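Local coordinates for B-cell lymphoma 3-encoded protein (Homo sapiens, PDB 1K1A) that regulates transcription of NF-kappa-B target genes, holding back the p50 subunit in the cytoplasm and acting as a transcriptional activator in the nucleus, at residues 13-16 and 17-21; 25-28 and 29-33. All coordinates share one frame; numbering follows the deposited sequence.

Contact 1: 13-16 and 17-21; sequences LHIA and VVQGN
Ile15 and Gln19, one turn apart, run side by side and point the same way from the first helix of the first ankyrin repeat, just before it ends in a Schellman motif. The methyl CG2 of Ile15 does the touching: it lies over the flat face of the Gln19 amide, 3.6 Å from CD. Chi1 of -64° sets Gln19 CG beside its own backbone N, from where the extended chain carries the amide alongside the isoleucine. Both residues are exposed, and a long chain ending in an amide suits such a place, since its carbons can lie along a neighbour while its amide can face solvent. On the inner side of the same turn, Val17 turns CG2 to within 3.3 Å of Leu13 O, the carbonyl that accepts its N-H. Leu13, His14 and Val17 are buried, and their side chains meet Pro49 and Leu52 of helix 49-55 in the next repeat, while the small Ala16 lets Val25 and Leu28 of helix 22-34 come close. Histidine suits its buried place because NE2 finds a partner there, in a weak hydrogen bond to Ile41 O. The bond from Val18 N to His14 O is nearly straight, at 170°, and Gln19 N to Ile15 O closes the last regular turn. Gly20 then takes a positive phi of 63°, a conformation that glycine accepts readily, and its N bonds back to Val17 O. Asn21, right before helix 22-34, is its N-cap, with OD1 accepting from Ala24 N, while its own backbone N reaches back to Ala16 O at 3.1 Å.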
loop_
_atom_site.group_PDB
_atom_site.type_symbol
_atom_site.label_atom_id
_atom_site.label_comp_id
_atom_site.label_asym_id
_atom_site.label_seq_id
_atom_site.Cartn_x
_atom_site.Cartn_y
_atom_site.Cartn_z
ATOM N N LEU A 13 0.703 -14.071 24.554
ATOM C CA LEU A 13 1.557 -13.868 23.394
ATOM C C LEU A 13 1.413 -12.440 22.887
ATOM O O LEU A 13 2.392 -11.813 22.488
ATOM C CB LEU A 13 1.226 -14.879 22.294
ATOM C CG LEU A 13 2.180 -14.950 21.100
ATOM C CD1 LEU A 13 3.636 -15.052 21.541
ATOM C CD2 LEU A 13 1.806 -16.137 20.193
ATOM N N HIS A 14 0.190 -11.924 22.906
ATOM C CA HIS A 14 -0.038 -10.544 22.498
ATOM C C HIS A 14 0.788 -9.618 23.378
ATOM O O HIS A 14 1.454 -8.717 22.885
ATOM C CB HIS A 14 -1.520 -10.178 22.596
ATOM C CG HIS A 14 -2.387 -10.918 21.625
ATOM N ND1 HIS A 14 -2.930 -10.324 20.505
ATOM C CD2 HIS A 14 -2.810 -12.203 21.610
ATOM C CE1 HIS A 14 -3.642 -11.212 19.837
ATOM N NE2 HIS A 14 -3.595 -12.358 20.490
ATOM N N ILE A 15 0.741 -9.860 24.684
ATOM C CA ILE A 15 1.481 -9.049 25.656
ATOM C C ILE A 15 2.991 -9.104 25.433
ATOM O O ILE A 15 3.659 -8.070 25.425
ATOM C CB ILE A 15 1.161 -9.513 27.085
ATOM C CG1 ILE A 15 -0.334 -9.400 27.377
ATOM C CG2 ILE A 15 2.004 -8.750 28.097
ATOM C CD1 ILE A 15 -0.890 -8.008 27.268
ATOM N N ALA A 16 3.522 -10.310 25.255
ATOM C CA ALA A 16 4.950 -10.498 25.022
ATOM C C ALA A 16 5.418 -9.688 23.813
ATOM O O ALA A 16 6.527 -9.148 23.807
ATOM C CB ALA A 16 5.281 -11.984 24.830
ATOM N N VAL A 17 4.558 -9.585 22.799
ATOM C CA VAL A 17 4.908 -8.850 21.589
ATOM C C VAL A 17 4.976 -7.357 21.837
ATOM O O VAL A 17 5.972 -6.718 21.521
ATOM C CB VAL A 17 3.928 -9.133 20.438
ATOM C CG1 VAL A 17 4.181 -8.163 19.278
ATOM C CG2 VAL A 17 4.074 -10.553 19.975
ATOM N N VAL A 18 3.922 -6.809 22.428
ATOM C CA VAL A 18 3.845 -5.384 22.709
ATOM C C VAL A 18 4.944 -4.913 23.683
ATOM O O VAL A 18 5.445 -3.786 23.567
ATOM C CB VAL A 18 2.449 -5.013 23.226
ATOM C CG1 VAL A 18 2.434 -3.631 23.868
ATOM C CG2 VAL A 18 1.448 -5.086 22.089
ATOM N N GLN A 19 5.355 -5.800 24.588
ATOM C CA GLN A 19 6.412 -5.476 25.559
ATOM C C GLN A 19 7.813 -5.652 24.980
ATOM O O GLN A 19 8.824 -5.410 25.664
ATOM C CB GLN A 19 6.247 -6.311 26.835
ATOM C CG GLN A 19 4.951 -6.017 27.581
ATOM C CD GLN A 19 4.866 -6.736 28.921
ATOM O OE1 GLN A 19 5.590 -7.696 29.166
ATOM N NE2 GLN A 19 3.984 -6.264 29.788
ATOM N N GLY A 20 7.879 -6.087 23.724
ATOM C CA GLY A 20 9.141 -6.230 23.023
ATOM C C GLY A 20 10.064 -7.255 23.647
ATOM O O GLY A 20 11.272 -7.096 23.649
ATOM N N ASN A 21 9.491 -8.326 24.158
ATOM C CA ASN A 21 10.269 -9.362 24.808
ATOM C C ASN A 21 10.399 -10.581 23.901
ATOM O O ASN A 21 9.614 -11.527 24.008
ATOM C CB ASN A 21 9.591 -9.736 26.127
ATOM C CG ASN A 21 10.464 -10.598 27.020
ATOM O OD1 ASN A 21 11.362 -11.290 26.554
ATOM N ND2 ASN A 21 10.176 -10.578 28.316
#

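Contact 2: 25-28 and 29-33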
loop_
_atom_site.group_PDB
_atom_site.type_symbol
_atom_site.label_atom_id
_atom_site.label_comp_id
_atom_site.label_asym_id
_atom_site.label_seq_id
_atom_site.Cartn_x
_atom_site.Cartn_y
_atom_site.Cartn_z
ATOM N N VAL A 25 8.484 -14.387 23.656
ATOM C CA VAL A 25 7.743 -14.750 22.452
ATOM C C VAL A 25 8.157 -16.135 21.987
ATOM O O VAL A 25 7.311 -16.986 21.704
ATOM C CB VAL A 25 7.988 -13.743 21.324
ATOM C CG1 VAL A 25 7.433 -14.269 19.989
ATOM C CG2 VAL A 25 7.362 -12.405 21.686
ATOM N N HIS A 26 9.464 -16.360 21.917
ATOM C CA HIS A 26 9.995 -17.648 21.506
ATOM C C HIS A 26 9.468 -18.759 22.419
ATOM O O HIS A 26 8.973 -19.788 21.950
ATOM C CB HIS A 26 11.523 -17.615 21.539
ATOM C CG HIS A 26 12.173 -18.660 20.687
ATOM N ND1 HIS A 26 12.541 -18.429 19.379
ATOM C CD2 HIS A 26 12.547 -19.933 20.965
ATOM C CE1 HIS A 26 13.097 -19.519 18.881
ATOM N NE2 HIS A 26 13.117 -20.446 19.825
ATOM N N ARG A 27 9.578 -18.548 23.724
ATOM C CA ARG A 27 9.108 -19.540 24.687
ATOM C C ARG A 27 7.629 -19.870 24.471
ATOM O O ARG A 27 7.239 -21.046 24.418
ATOM C CB ARG A 27 9.345 -19.040 26.113
ATOM C CG ARG A 27 8.470 -19.699 27.176
ATOM C CD ARG A 27 8.884 -19.358 28.618
ATOM N NE ARG A 27 8.144 -18.246 29.232
ATOM C CZ ARG A 27 7.650 -17.185 28.588
ATOM N NH1 ARG A 27 7.007 -16.245 29.269
ATOM N NH2 ARG A 27 7.789 -17.058 27.276
ATOM N N LEU A 28 6.818 -18.829 24.324
ATOM C CA LEU A 28 5.382 -18.979 24.111
ATOM C C LEU A 28 5.033 -19.643 22.771
ATOM O O LEU A 28 4.064 -20.406 22.675
ATOM C CB LEU A 28 4.694 -17.619 24.209
ATOM C CG LEU A 28 4.536 -17.065 25.621
ATOM C CD1 LEU A 28 4.057 -15.624 25.568
ATOM C CD2 LEU A 28 3.561 -17.921 26.408
ATOM N N VAL A 29 5.801 -19.331 21.735
ATOM C CA VAL A 29 5.586 -19.958 20.435
ATOM C C VAL A 29 5.822 -21.475 20.531
ATOM O O VAL A 29 5.030 -22.271 20.017
ATOM C CB VAL A 29 6.456 -19.321 19.341
ATOM C CG1 VAL A 29 6.551 -20.241 18.119
ATOM C CG2 VAL A 29 5.885 -17.942 18.955
ATOM N N ASN A 30 6.890 -21.861 21.224
ATOM C CA ASN A 30 7.175 -23.273 21.472
ATOM C C ASN A 30 6.047 -23.946 22.254
ATOM O O ASN A 30 5.626 -25.052 21.923
ATOM C CB ASN A 30 8.512 -23.437 22.211
ATOM C CG ASN A 30 9.706 -23.079 21.343
ATOM O OD1 ASN A 30 9.650 -23.184 20.113
ATOM N ND2 ASN A 30 10.790 -22.641 21.976
ATOM N N LEU A 31 5.552 -23.264 23.281
ATOM C CA LEU A 31 4.452 -23.771 24.099
ATOM C C LEU A 31 3.168 -23.961 23.288
ATOM O O LEU A 31 2.471 -24.961 23.443
ATOM C CB LEU A 31 4.182 -22.822 25.265
ATOM C CG LEU A 31 4.494 -23.320 26.676
ATOM C CD1 LEU A 31 5.452 -22.371 27.379
ATOM C CD2 LEU A 31 3.187 -23.450 27.477
ATOM N N PHE A 32 2.863 -22.993 22.428
ATOM C CA PHE A 32 1.665 -23.050 21.594
ATOM C C PHE A 32 1.708 -24.233 20.640
ATOM O O PHE A 32 0.717 -24.954 20.488
ATOM C CB PHE A 32 1.503 -21.757 20.783
ATOM C CG PHE A 32 0.747 -20.677 21.503
ATOM C CD1 PHE A 32 0.992 -20.414 22.840
ATOM C CD2 PHE A 32 -0.208 -19.922 20.840
ATOM C CE1 PHE A 32 0.298 -19.414 23.507
ATOM C CE2 PHE A 32 -0.907 -18.925 21.500
ATOM C CZ PHE A 32 -0.657 -18.671 22.835
ATOM N N GLN A 33 2.854 -24.410 19.997
ATOM C CA GLN A 33 3.053 -25.469 19.012
ATOM C C GLN A 33 2.975 -26.863 19.628
ATOM O O GLN A 33 2.541 -27.809 18.978
ATOM C CB GLN A 33 4.384 -25.282 18.288
ATOM C CG GLN A 33 4.432 -24.060 17.380
ATOM C CD GLN A 33 5.747 -23.936 16.635
ATOM O OE1 GLN A 33 5.769 -23.520 15.473
ATOM N NE2 GLN A 33 6.844 -24.299 17.295
#
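Val25 and Val29 meet through their methyls on the buried side of helix 22-34, the second helix of the first ankyrin repeat, with Val25 CG1 4.1 Å from Val29 CG2. Val29 places CG2 beside its own backbone N, and the same methyl therefore rests 3.2 Å from Val25 O, the carbonyl bonded to Val29 N. The compact branched side chains suit a face on which another helix packs. At Asn30 the surface begins: its side chain crosses that of His26 at a slant, amide and ring planes 89° apart, bringing ND2 to 3.4 Å from His26 CD2. That is a contact and not a hydrogen bond; the bond here is the backbone one from Asn30 N to His26 O, 168° at the hydrogen. Leu31, also on the outside, lies alongside Arg27 and points the same way, its CD1 4.0 Å from Arg27 CG. The aliphatic part of the arginine thus gives the leucine an apolar neighbour, while the chain bends at chi3 and NH2 makes a weak hydrogen bond to Ala24 O. Phe32 returns to the buried side. Its CD1 comes within 3.1 Å of Leu28 O, which also accepts the N-H of Phe32, and its ring forms a cation-pi contact with Arg37. Around this helix, Val25 and Leu28 pack on helix 12-18, Val25 and Val29 meet Leu64 of helix 59-67 in the following repeat, and the Phe32 ring rests on Leu39 and Ile41 of the loop that follows.

Contacts 1 and 2 lie on successive helices of the first ankyrin repeat, their centres about 12 Å apart. Each has a buried and an exposed side, and the buried sides meet, Leu28 CD1 packing 3.7 Å from Leu13 CA and Ala16 CB 3.8 Å from Val25 CG2. Their inner faces are mostly apolar, though contact 1 also buries the His14 imidazole. Outside, each pairs an aliphatic group with a polar chain, but contact 2 adds a polar pair, His26 and Asn30. A further difference is the backbone: contact 1 includes a helix end, Schellman glycine and N-cap, while contact 2 stays within regular helix. Toward the next repeat, 13-21 faces helix 49-55 and 25-33 faces helix 59-67.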